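Long-range contacts in putative phosphoribosyltransferase (Neisseria gonorrhoeae, PDB 5VOG), which is a putative phosphoribosyltransferase that binds guanosine tetraphosphate (ppGpp) and probably has glycosyltransferase activity: residues 38-43 with 60-65; 42-47 with 101-106; 64-69 with 87-92. One frame throughout, in Å; residues are numbered along the deposited sequence. Where two conformers were deposited one is given.

Contact 1: residues 38-43 with 60-65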
loop_
_atom_site.group_PDB
_atom_site.type_symbol
_atom_site.label_atom_id
_atom_site.label_comp_id
_atom_site.label_asym_id
_atom_site.label_seq_id
_atom_site.Cartn_x
_atom_site.Cartn_y
_atom_site.Cartn_z
ATOM N N TYR A 38 -14.269 -3.593 -12.753
ATOM C CA TYR A 38 -14.175 -3.768 -11.315
ATOM C C TYR A 38 -14.508 -2.463 -10.608
ATOM O O TYR A 38 -14.258 -1.367 -11.121
ATOM C CB TYR A 38 -12.787 -4.287 -10.924
ATOM C CG TYR A 38 -12.647 -5.727 -11.348
ATOM C CD1 TYR A 38 -13.130 -6.752 -10.547
ATOM C CD2 TYR A 38 -12.100 -6.056 -12.582
ATOM C CE1 TYR A 38 -13.046 -8.077 -10.952
ATOM C CE2 TYR A 38 -12.007 -7.367 -12.992
ATOM C CZ TYR A 38 -12.480 -8.374 -12.180
ATOM O OH TYR A 38 -12.389 -9.684 -12.609
ATOM N N ASP A 39 -15.121 -2.599 -9.434
ATOM C CA ASP A 39 -15.590 -1.466 -8.652
ATOM C C ASP A 39 -14.639 -1.091 -7.531
ATOM O O ASP A 39 -14.673 0.055 -7.066
ATOM C CB ASP A 39 -16.976 -1.779 -8.078
ATOM C CG ASP A 39 -17.989 -2.072 -9.163
ATOM O OD1 ASP A 39 -18.272 -1.154 -9.964
ATOM O OD2 ASP A 39 -18.484 -3.222 -9.239
ATOM N N ALA A 40 -13.782 -2.016 -7.112
ATOM C CA ALA A 40 -12.817 -1.765 -6.053
ATOM C C ALA A 40 -11.750 -2.845 -6.118
ATOM O O ALA A 40 -11.973 -3.925 -6.677
ATOM C CB ALA A 40 -13.485 -1.761 -4.675
ATOM N N MET A 41 -10.584 -2.530 -5.557
ATOM C CA MET A 41 -9.510 -3.488 -5.332
ATOM C C MET A 41 -9.510 -3.906 -3.869
ATOM O O MET A 41 -9.900 -3.135 -2.988
ATOM C CB MET A 41 -8.142 -2.891 -5.684
ATOM C CG MET A 41 -7.885 -2.787 -7.174
ATOM S SD MET A 41 -6.294 -2.001 -7.529
ATOM C CE MET A 41 -6.778 -0.277 -7.665
ATOM N N ILE A 42 -9.075 -5.137 -3.617
ATOM C CA ILE A 42 -8.749 -5.591 -2.267
ATOM C C ILE A 42 -7.282 -5.996 -2.306
ATOM O O ILE A 42 -6.932 -7.063 -2.834
ATOM C CB ILE A 42 -9.643 -6.745 -1.798
ATOM C CG1 ILE A 42 -11.116 -6.317 -1.826
ATOM C CG2 ILE A 42 -9.225 -7.211 -0.402
ATOM C CD1 ILE A 42 -12.089 -7.449 -1.564
ATOM N N ALA A 43 -6.412 -5.131 -1.780
ATOM C CA ALA A 43 -4.983 -5.410 -1.749
ATOM C C ALA A 43 -4.661 -6.316 -0.572
ATOM O O ALA A 43 -5.145 -6.098 0.537
ATOM C CB ALA A 43 -4.187 -4.110 -1.624
ATOM N N GLU A 60 -8.392 3.448 -11.405
ATOM C CA GLU A 60 -9.150 4.513 -10.743
ATOM C C GLU A 60 -10.360 3.972 -9.984
ATOM O O GLU A 60 -11.496 4.421 -10.164
ATOM C CB GLU A 60 -9.565 5.593 -11.743
ATOM C CG GLU A 60 -8.374 6.274 -12.400
ATOM C CD GLU A 60 -8.717 7.631 -12.973
ATOM O OE1 GLU A 60 -8.657 8.632 -12.225
ATOM O OE2 GLU A 60 -9.050 7.696 -14.172
ATOM N N ILE A 61 -10.098 3.000 -9.114
ATOM C CA ILE A 61 -11.098 2.439 -8.210
ATOM C C ILE A 61 -10.473 2.361 -6.821
ATOM O O ILE A 61 -9.243 2.240 -6.703
ATOM C CB ILE A 61 -11.600 1.065 -8.695
ATOM C CG1 ILE A 61 -10.434 0.086 -8.888
ATOM C CG2 ILE A 61 -12.394 1.209 -9.988
ATOM C CD1 ILE A 61 -10.861 -1.285 -9.390
ATOM N N PRO A 62 -11.265 2.442 -5.752
ATOM C CA PRO A 62 -10.689 2.484 -4.399
ATOM C C PRO A 62 -10.014 1.180 -4.005
ATOM O O PRO A 62 -10.409 0.092 -4.440
ATOM C CB PRO A 62 -11.905 2.752 -3.505
ATOM C CG PRO A 62 -13.090 2.287 -4.320
ATOM C CD PRO A 62 -12.730 2.606 -5.741
ATOM N N ILE A 63 -9.012 1.299 -3.127
ATOM C CA ILE A 63 -8.250 0.159 -2.628
ATOM C C ILE A 63 -8.688 -0.128 -1.198
ATOM O O ILE A 63 -8.381 0.640 -0.280
ATOM C CB ILE A 63 -6.736 0.408 -2.665
ATOM C CG1 ILE A 63 -6.260 0.819 -4.058
ATOM C CG2 ILE A 63 -5.986 -0.821 -2.147
ATOM C CD1 ILE A 63 -4.884 1.474 -4.001
ATOM N N TYR A 64 -9.364 -1.250 -0.998
ATOM C CA TYR A 64 -9.558 -1.818 0.326
ATOM C C TYR A 64 -8.383 -2.740 0.643
ATOM O O TYR A 64 -7.620 -3.126 -0.244
ATOM C CB TYR A 64 -10.895 -2.569 0.396
ATOM C CG TYR A 64 -12.090 -1.637 0.294
ATOM C CD1 TYR A 64 -12.763 -1.216 1.436
ATOM C CD2 TYR A 64 -12.529 -1.157 -0.945
ATOM C CE1 TYR A 64 -13.846 -0.343 1.352
ATOM C CE2 TYR A 64 -13.606 -0.295 -1.041
ATOM C CZ TYR A 64 -14.260 0.118 0.109
ATOM O OH TYR A 64 -15.331 0.980 0.007
ATOM N N ALA A 65 -8.226 -3.088 1.923
ATOM C CA ALA A 65 -7.035 -3.828 2.328
ATOM C C ALA A 65 -7.357 -4.961 3.292
ATOM O O ALA A 65 -8.187 -4.820 4.193
ATOM C CB ALA A 65 -6.002 -2.905 2.980
#

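Contact 2: residues 42-47 with 101-106. With G4P (guanosine-5',3'-tetraphosphate), chain D.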
loop_
_atom_site.group_PDB
_atom_site.type_symbol
_atom_site.label_atom_id
_atom_site.label_comp_id
_atom_site.label_asym_id
_atom_site.label_seq_id
_atom_site.Cartn_x
_atom_site.Cartn_y
_atom_site.Cartn_z
ATOM N N ILE A 42 -9.075 -5.137 -3.617
ATOM C CA ILE A 42 -8.749 -5.591 -2.267
ATOM C C ILE A 42 -7.282 -5.996 -2.306
ATOM O O ILE A 42 -6.932 -7.063 -2.834
ATOM C CB ILE A 42 -9.643 -6.745 -1.798
ATOM C CG1 ILE A 42 -11.116 -6.317 -1.826
ATOM C CG2 ILE A 42 -9.225 -7.211 -0.402
ATOM C CD1 ILE A 42 -12.089 -7.449 -1.564
ATOM N N ALA A 43 -6.412 -5.131 -1.780
ATOM C CA ALA A 43 -4.983 -5.410 -1.749
ATOM C C ALA A 43 -4.661 -6.316 -0.572
ATOM O O ALA A 43 -5.145 -6.098 0.537
ATOM C CB ALA A 43 -4.187 -4.110 -1.624
ATOM N N ILE A 44 -3.826 -7.323 -0.807
ATOM C CA ILE A 44 -3.342 -8.183 0.269
ATOM C C ILE A 44 -1.994 -7.630 0.723
ATOM O O ILE A 44 -0.988 -7.795 0.033
ATOM C CB ILE A 44 -3.218 -9.645 -0.175
ATOM C CG1 ILE A 44 -4.539 -10.160 -0.755
ATOM C CG2 ILE A 44 -2.768 -10.509 0.999
ATOM C CD1 ILE A 44 -4.394 -11.520 -1.466
ATOM N N GLY A 45 -1.958 -6.979 1.890
ATOM C CA GLY A 45 -0.693 -6.489 2.397
ATOM C C GLY A 45 0.152 -7.609 2.980
ATOM O O GLY A 45 -0.358 -8.671 3.331
ATOM N N GLY A 46 1.465 -7.388 3.087
ATOM C CA GLY A 46 2.115 -6.143 2.709
ATOM C C GLY A 46 2.526 -6.077 1.247
ATOM O O GLY A 46 2.741 -4.983 0.716
ATOM N N GLY A 47 2.613 -7.242 0.597
ATOM C CA GLY A 47 3.161 -7.304 -0.749
ATOM C C GLY A 47 2.266 -6.689 -1.807
ATOM O O GLY A 47 2.755 -6.216 -2.839
ATOM N N VAL A 101 -15.026 -7.039 -7.300
ATOM C CA VAL A 101 -13.817 -6.689 -6.557
ATOM C C VAL A 101 -12.625 -7.446 -7.127
ATOM O O VAL A 101 -12.729 -8.625 -7.492
ATOM C CB VAL A 101 -13.973 -6.945 -5.041
ATOM C CG1 VAL A 101 -15.041 -6.012 -4.451
ATOM C CG2 VAL A 101 -14.287 -8.401 -4.749
ATOM N N LEU A 102 -11.488 -6.753 -7.209
ATOM C CA LEU A 102 -10.251 -7.272 -7.787
ATOM C C LEU A 102 -9.232 -7.432 -6.663
ATOM O O LEU A 102 -8.751 -6.439 -6.107
ATOM C CB LEU A 102 -9.712 -6.330 -8.866
ATOM C CG LEU A 102 -8.440 -6.796 -9.570
ATOM C CD1 LEU A 102 -8.740 -8.036 -10.422
ATOM C CD2 LEU A 102 -7.829 -5.676 -10.409
ATOM N N VAL A 103 -8.894 -8.677 -6.340
ATOM C CA VAL A 103 -7.879 -8.971 -5.333
ATOM C C VAL A 103 -6.508 -8.762 -5.967
ATOM O O VAL A 103 -6.267 -9.227 -7.082
ATOM C CB VAL A 103 -8.053 -10.412 -4.819
ATOM C CG1 VAL A 103 -6.988 -10.780 -3.803
ATOM C CG2 VAL A 103 -9.468 -10.609 -4.244
ATOM N N VAL A 104 -5.605 -8.058 -5.272
ATOM C CA VAL A 104 -4.303 -7.679 -5.830
ATOM C C VAL A 104 -3.184 -8.175 -4.918
ATOM O O VAL A 104 -3.220 -7.949 -3.705
ATOM C CB VAL A 104 -4.190 -6.152 -6.030
ATOM C CG1 VAL A 104 -2.796 -5.782 -6.546
ATOM C CG2 VAL A 104 -5.288 -5.633 -6.952
ATOM N N ASP A 105 -2.175 -8.831 -5.499
ATOM C CA ASP A 105 -0.993 -9.218 -4.736
ATOM C C ASP A 105 0.237 -9.097 -5.628
ATOM O O ASP A 105 0.121 -8.903 -6.840
ATOM C CB ASP A 105 -1.134 -10.629 -4.153
ATOM C CG ASP A 105 -0.504 -10.761 -2.780
ATOM O OD1 ASP A 105 0.423 -9.985 -2.470
ATOM O OD2 ASP A 105 -0.926 -11.649 -2.007
ATOM N N GLU A 106 1.433 -9.180 -5.023
ATOM C CA GLU A 106 2.628 -8.954 -5.843
ATOM C C GLU A 106 3.144 -10.224 -6.522
ATOM O O GLU A 106 3.601 -10.148 -7.666
ATOM C CB GLU A 106 3.753 -8.280 -5.028
ATOM C CG GLU A 106 4.838 -9.174 -4.412
ATOM C CD GLU A 106 4.394 -9.865 -3.126
ATOM O OE1 GLU A 106 3.225 -10.277 -3.037
ATOM O OE2 GLU A 106 5.221 -9.999 -2.200
HETATM P PB G4P D . 0.780 -16.626 -3.166
HETATM O O1B G4P D . -0.365 -17.268 -2.561
HETATM O O2B G4P D . 1.484 -17.443 -4.273
HETATM O O3B G4P D . 0.399 -15.214 -3.714
HETATM O O3A G4P D . 1.876 -16.264 -2.066
HETATM P PA G4P D . 2.646 -17.181 -1.021
HETATM O O1A G4P D . 1.757 -17.600 0.084
HETATM O O2A G4P D . 3.321 -18.317 -1.748
HETATM O "O5'" G4P D . 3.802 -16.161 -0.551
HETATM C "C5'" G4P D . 4.445 -16.255 0.735
HETATM C "C4'" G4P D . 5.475 -15.161 0.824
HETATM O "O4'" G4P D . 6.579 -15.451 -0.052
HETATM C "C3'" G4P D . 4.966 -13.772 0.425
HETATM O "O3'" G4P D . 5.158 -12.875 1.540
HETATM C "C2'" G4P D . 5.825 -13.350 -0.770
HETATM O "O2'" G4P D . 6.159 -11.963 -0.779
HETATM C "C1'" G4P D . 7.056 -14.234 -0.582
HETATM N N9 G4P D . 7.717 -14.535 -1.854
HETATM C C8 G4P D . 7.453 -15.587 -2.690
HETATM N N7 G4P D . 8.200 -15.586 -3.769
HETATM C C5 G4P D . 9.003 -14.463 -3.630
HETATM C C6 G4P D . 10.031 -13.928 -4.469
HETATM O O6 G4P D . 10.434 -14.378 -5.545
HETATM N N1 G4P D . 10.596 -12.786 -3.936
HETATM C C2 G4P D . 10.233 -12.205 -2.749
HETATM N N2 G4P D . 10.903 -11.111 -2.378
HETATM N N3 G4P D . 9.278 -12.691 -1.960
HETATM C C4 G4P D . 8.712 -13.809 -2.454
HETATM P PC G4P D . 4.124 -12.760 2.731
HETATM O O1C G4P D . 4.335 -13.845 3.727
HETATM O O2C G4P D . 2.770 -12.756 2.074
HETATM O O3C G4P D . 4.393 -11.318 3.356
HETATM P PD G4P D . 4.207 -9.825 2.829
HETATM O O1D G4P D . 3.299 -9.911 1.646
HETATM O O2D G4P D . 3.579 -9.051 4.011
HETATM O O3D G4P D . 5.597 -9.325 2.535
HETATM O O HOH W 1 0.978 -9.713 0.022
#

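Contact 3: residues 64-69 with 87-92. With MG (magnesium ion), chain F.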
loop_
_atom_site.group_PDB
_atom_site.type_symbol
_atom_site.label_atom_id
_atom_site.label_comp_id
_atom_site.label_asym_id
_atom_site.label_seq_id
_atom_site.Cartn_x
_atom_site.Cartn_y
_atom_site.Cartn_z
ATOM N N TYR A 64 -9.364 -1.250 -0.998
ATOM C CA TYR A 64 -9.558 -1.818 0.326
ATOM C C TYR A 64 -8.383 -2.740 0.643
ATOM O O TYR A 64 -7.620 -3.126 -0.244
ATOM C CB TYR A 64 -10.895 -2.569 0.396
ATOM C CG TYR A 64 -12.090 -1.637 0.294
ATOM C CD1 TYR A 64 -12.763 -1.216 1.436
ATOM C CD2 TYR A 64 -12.529 -1.157 -0.945
ATOM C CE1 TYR A 64 -13.846 -0.343 1.352
ATOM C CE2 TYR A 64 -13.606 -0.295 -1.041
ATOM C CZ TYR A 64 -14.260 0.118 0.109
ATOM O OH TYR A 64 -15.331 0.980 0.007
ATOM N N ALA A 65 -8.226 -3.088 1.923
ATOM C CA ALA A 65 -7.035 -3.828 2.328
ATOM C C ALA A 65 -7.357 -4.961 3.292
ATOM O O ALA A 65 -8.187 -4.820 4.193
ATOM C CB ALA A 65 -6.002 -2.905 2.980
ATOM N N VAL A 66 -6.685 -6.092 3.085
ATOM C CA VAL A 66 -6.569 -7.158 4.067
ATOM C C VAL A 66 -5.082 -7.449 4.181
ATOM O O VAL A 66 -4.302 -7.105 3.293
ATOM C CB VAL A 66 -7.352 -8.436 3.670
ATOM C CG1 VAL A 66 -8.832 -8.119 3.452
ATOM C CG2 VAL A 66 -6.740 -9.076 2.418
ATOM N N THR A 67 -4.676 -8.071 5.290
ATOM C CA THR A 67 -3.293 -8.521 5.400
ATOM C C THR A 67 -3.278 -9.931 5.966
ATOM O O THR A 67 -4.047 -10.260 6.876
ATOM C CB THR A 67 -2.419 -7.585 6.272
ATOM O OG1 THR A 67 -2.181 -6.359 5.574
ATOM C CG2 THR A 67 -1.055 -8.227 6.586
ATOM N N THR A 68 -2.404 -10.760 5.411
ATOM C CA THR A 68 -2.159 -12.101 5.908
ATOM C C THR A 68 -0.686 -12.240 6.258
ATOM O O THR A 68 0.161 -11.485 5.775
ATOM C CB THR A 68 -2.523 -13.165 4.863
ATOM O OG1 THR A 68 -1.791 -12.900 3.658
ATOM C CG2 THR A 68 -4.007 -13.133 4.569
ATOM N N ALA A 69 -0.385 -13.236 7.085
ATOM C CA ALA A 69 0.995 -13.575 7.388
ATOM C C ALA A 69 1.064 -15.056 7.714
ATOM O O ALA A 69 0.058 -15.683 8.048
ATOM C CB ALA A 69 1.546 -12.733 8.549
ATOM N N GLN A 87 -5.222 -8.593 9.342
ATOM C CA GLN A 87 -6.296 -7.616 9.251
ATOM C C GLN A 87 -7.269 -8.082 8.179
ATOM O O GLN A 87 -6.850 -8.558 7.120
ATOM C CB GLN A 87 -5.775 -6.219 8.892
ATOM C CG GLN A 87 -6.901 -5.187 8.802
ATOM C CD GLN A 87 -6.421 -3.791 8.482
ATOM O OE1 GLN A 87 -5.211 -3.523 8.457
ATOM N NE2 GLN A 87 -7.372 -2.878 8.259
ATOM N N TRP A 88 -8.567 -7.937 8.438
ATOM C CA TRP A 88 -9.556 -8.373 7.467
ATOM C C TRP A 88 -10.635 -7.314 7.313
ATOM O O TRP A 88 -10.695 -6.333 8.065
ATOM C CB TRP A 88 -10.166 -9.728 7.854
ATOM C CG TRP A 88 -10.679 -10.472 6.669
ATOM C CD1 TRP A 88 -11.988 -10.661 6.310
ATOM C CD2 TRP A 88 -9.891 -11.082 5.647
ATOM N NE1 TRP A 88 -12.056 -11.370 5.134
ATOM C CE2 TRP A 88 -10.784 -11.644 4.706
ATOM C CE3 TRP A 88 -8.516 -11.224 5.443
ATOM C CZ2 TRP A 88 -10.343 -12.344 3.577
ATOM C CZ3 TRP A 88 -8.075 -11.913 4.320
ATOM C CH2 TRP A 88 -8.989 -12.463 3.399
ATOM N N LEU A 89 -11.460 -7.502 6.280
ATOM C CA LEU A 89 -12.622 -6.655 6.015
ATOM C C LEU A 89 -13.797 -7.246 6.772
ATOM O O LEU A 89 -14.520 -8.097 6.257
ATOM C CB LEU A 89 -12.919 -6.582 4.523
ATOM C CG LEU A 89 -12.119 -5.600 3.687
ATOM C CD1 LEU A 89 -12.390 -5.861 2.221
ATOM C CD2 LEU A 89 -12.488 -4.175 4.048
ATOM N N ASP A 90 -13.974 -6.800 8.013
ATOM C CA ASP A 90 -15.023 -7.271 8.919
ATOM C C ASP A 90 -15.860 -6.100 9.403
ATOM O O ASP A 90 -15.348 -5.256 10.164
ATOM C CB ASP A 90 -14.418 -7.976 10.134
ATOM C CG ASP A 90 -13.666 -9.219 9.773
ATOM O OD1 ASP A 90 -14.149 -9.967 8.902
ATOM O OD2 ASP A 90 -12.590 -9.448 10.368
ATOM N N PRO A 91 -17.126 -5.969 8.990
ATOM C CA PRO A 91 -17.769 -6.677 7.886
ATOM C C PRO A 91 -17.354 -6.040 6.572
ATOM O O PRO A 91 -16.740 -4.972 6.589
ATOM C CB PRO A 91 -19.257 -6.451 8.148
ATOM C CG PRO A 91 -19.294 -5.105 8.788
ATOM C CD PRO A 91 -18.064 -5.056 9.668
ATOM N N VAL A 92 -17.693 -6.663 5.457
ATOM C CA VAL A 92 -17.531 -5.968 4.176
ATOM C C VAL A 92 -18.493 -4.785 4.132
ATOM O O VAL A 92 -19.689 -4.951 4.445
ATOM C CB VAL A 92 -17.785 -6.925 3.015
ATOM C CG1 VAL A 92 -17.792 -6.160 1.700
ATOM C CG2 VAL A 92 -16.716 -8.008 2.985
HETATM MG MG MG F . -15.655 -11.349 8.393
HETATM O O HOH W 2 -3.197 -4.185 6.528
HETATM O O HOH W 3 -15.709 -10.337 6.363
HETATM O O HOH W 4 -14.489 -13.095 7.177
HETATM O O HOH W 5 -16.981 -10.009 9.819
HETATM O O HOH W 6 -15.302 -11.891 10.323
#

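Contact 1: residues 38-43 with 60-65
Ile61 holds CG1 between its own backbone N and carbonyl carbon (chi1 56°), the crowded position, and Met41 bends at chi3 (-91°), which turns CE toward residues 60-65. The two side chains cross at about a right angle, with Met41 CE 3.9 Å from Ile61 CG1. The same methyl lies 3.8 Å from Ile63 CG1, and this second pair meets at an oblique angle. Met41 CE also abuts Ile61 O, a carbonyl buried here without a polar partner. From the far end of Ile61, CD1 presses on the peptide of Ala40, 3.7 Å from Ala40 C, while the CG2 branch sits 3.4 Å from Tyr38 O. Of the Tyr38 side chain, CB meets Ile61 CD1, while the ring leads away from this segment.

Beyond Ile61 the two chains pair as parallel strands, Met41 with Ile63, Ile42 with Tyr64 and Ala43 with Ala65. Their short axes differ by 32° in direction, in keeping with sheet twist. This is the strand pair of a beta-alpha-beta crossover whose connection is helix 49-59, and Met41 and Ala43 project toward that helix, onto Leu55 and Ala52.

Three backbone bonds record the register. Met41 N donates to Pro62 O at 2.9 Å, Tyr64 N to Met41 O at 2.8 Å, and Ala43 N to Tyr64 O at 2.8 Å. Met41 O has a second neighbour, since it lies in the plane of the Tyr64 ring at the ring's edge. Ala40 CB approaches the same edge, 3.9 Å from Tyr64 CD2, and also faces Pro62 CG. Beyond the pair, Asp39 OD2 accepts a bond from Asn100 N, and Ile63 packs on Phe49 of the second subunit.

Contact 2: residues 42-47 with 101-106
Asp105 OD1, lying beside Ile44 O and Gly47 C, accepts two hydrogen bonds. Glu106 N meets it on the anti side at 2.9 Å, tilted 23° out of the carboxylate plane, and a water donates to it at 2.6 Å. That water also donates to Ile44 O and takes a weak bond from Gly47 N, tying the carboxylate to the glycine turn. OD2, the other carboxylate oxygen, rests against CD1 of Ile44, and the Ile44 and Asp105 side chains cross at about a right angle. The same methyl touches Val103 CG1 at 3.6 Å.

Parallel strands 40-45 and 101-105 lead here into residues of the ppGpp pocket. The acidic pair Asp105-Glu106 is consistent with the PRPP motif of type I phosphoribosyltransferases, and the glycine turn, with a cis peptide before Gly46, with their pyrophosphate loop. Gly46 N donates to O2D of the 3'-diphosphate of G4P at 2.8 Å, and Gly47 N to O1D at 2.9 Å. Glu106, bent at chi2, receives the ribose O2' of G4P on OE2 at 2.6 Å; having no side chain, Gly47 lets its CA come close to that carboxylate. Gly47 O meets Glu106 CB at 3.2 Å.

Further back, Ile42 N donates to Leu102 O, Val104 N to Ile42 O, and Ile44 N to Val104 O at 3.0 Å. Ile42 CD1 reaches obliquely to Val101 CG2.

Contact 3: residues 64-69 with 87-92
Val66 lays a methyl on the face of the Trp88 indole: CG1 is 3.9 Å from the centroid of the six-membered ring and 17° off its normal, a CH-pi contact. The methyl is offset toward the rim, and Val66 CB comes still nearer to one atom, 3.5 Å from Trp88 CE3. The CG2 branch covers the neighbouring position, 3.7 Å from Trp88 CZ3. Although the Trp88 CB leaves its backbone away from residues 64-69, CG stands anti to the backbone N (chi1 -154°), and the indole comes back to run side by side with Val66, both pointing the same way. Thr68 CG2 approaches the edge of the ring near its plane. Lys85 adds a cation-pi contact to the same indole, and Leu121 of helix 112-121 also packs on it.

The neighbouring residues make a hydrogen-bonded antiparallel pair. Thr67 N donates to Gln87 O at 2.9 Å, and Gln87 N returns a longer bond of 3.2 Å to Thr67 O. A water joins their side chains, accepting from Thr67 OG1 at 2.6 Å and donating to Gln87 OE1 at 2.9 Å. The extended Gln87 chain carries NE2 to Ala65 O of the second subunit, and the reciprocal bond also forms, so this pair sits at the dimer interface. Leu89, modelled in two conformers, borders Tyr64 and Val66 in the one given.

Later in the loop, Asp90 OD1 binds a magnesium ion at 2.1 Å together with four waters, one of which donates to Leu89 O. The Thr67-Gln87 pair continues the antiparallel course of strands 63-75 and 78-85, a beta hairpin extending from the core sheet, consistent with the hairpin of type I phosphoribosyltransferases.

In the fold
All three contacts use strands of one mixed sheet, in which strand 40-45 runs between 63-75 and 101-105, though 87-92 lies in the loop after strand 78-85. Contacts 1 and 2 start from the same strand, sharing Ile42 and Ala43, with centres 9 Å apart; contact 3 shares Tyr64 and Ala65 with contact 1, 12 Å away, and lies 10 Å from contact 2. Along the chain contact 1 closes first, through helix 49-59; contact 3 begins where it ends and is nested in the loop that contact 2 closes. Contact 2 lies nearest the chain centre, about 5 Å from it, and leads to the ppGpp pocket; contacts 1 and 3 lie farther out, and both touch the second subunit.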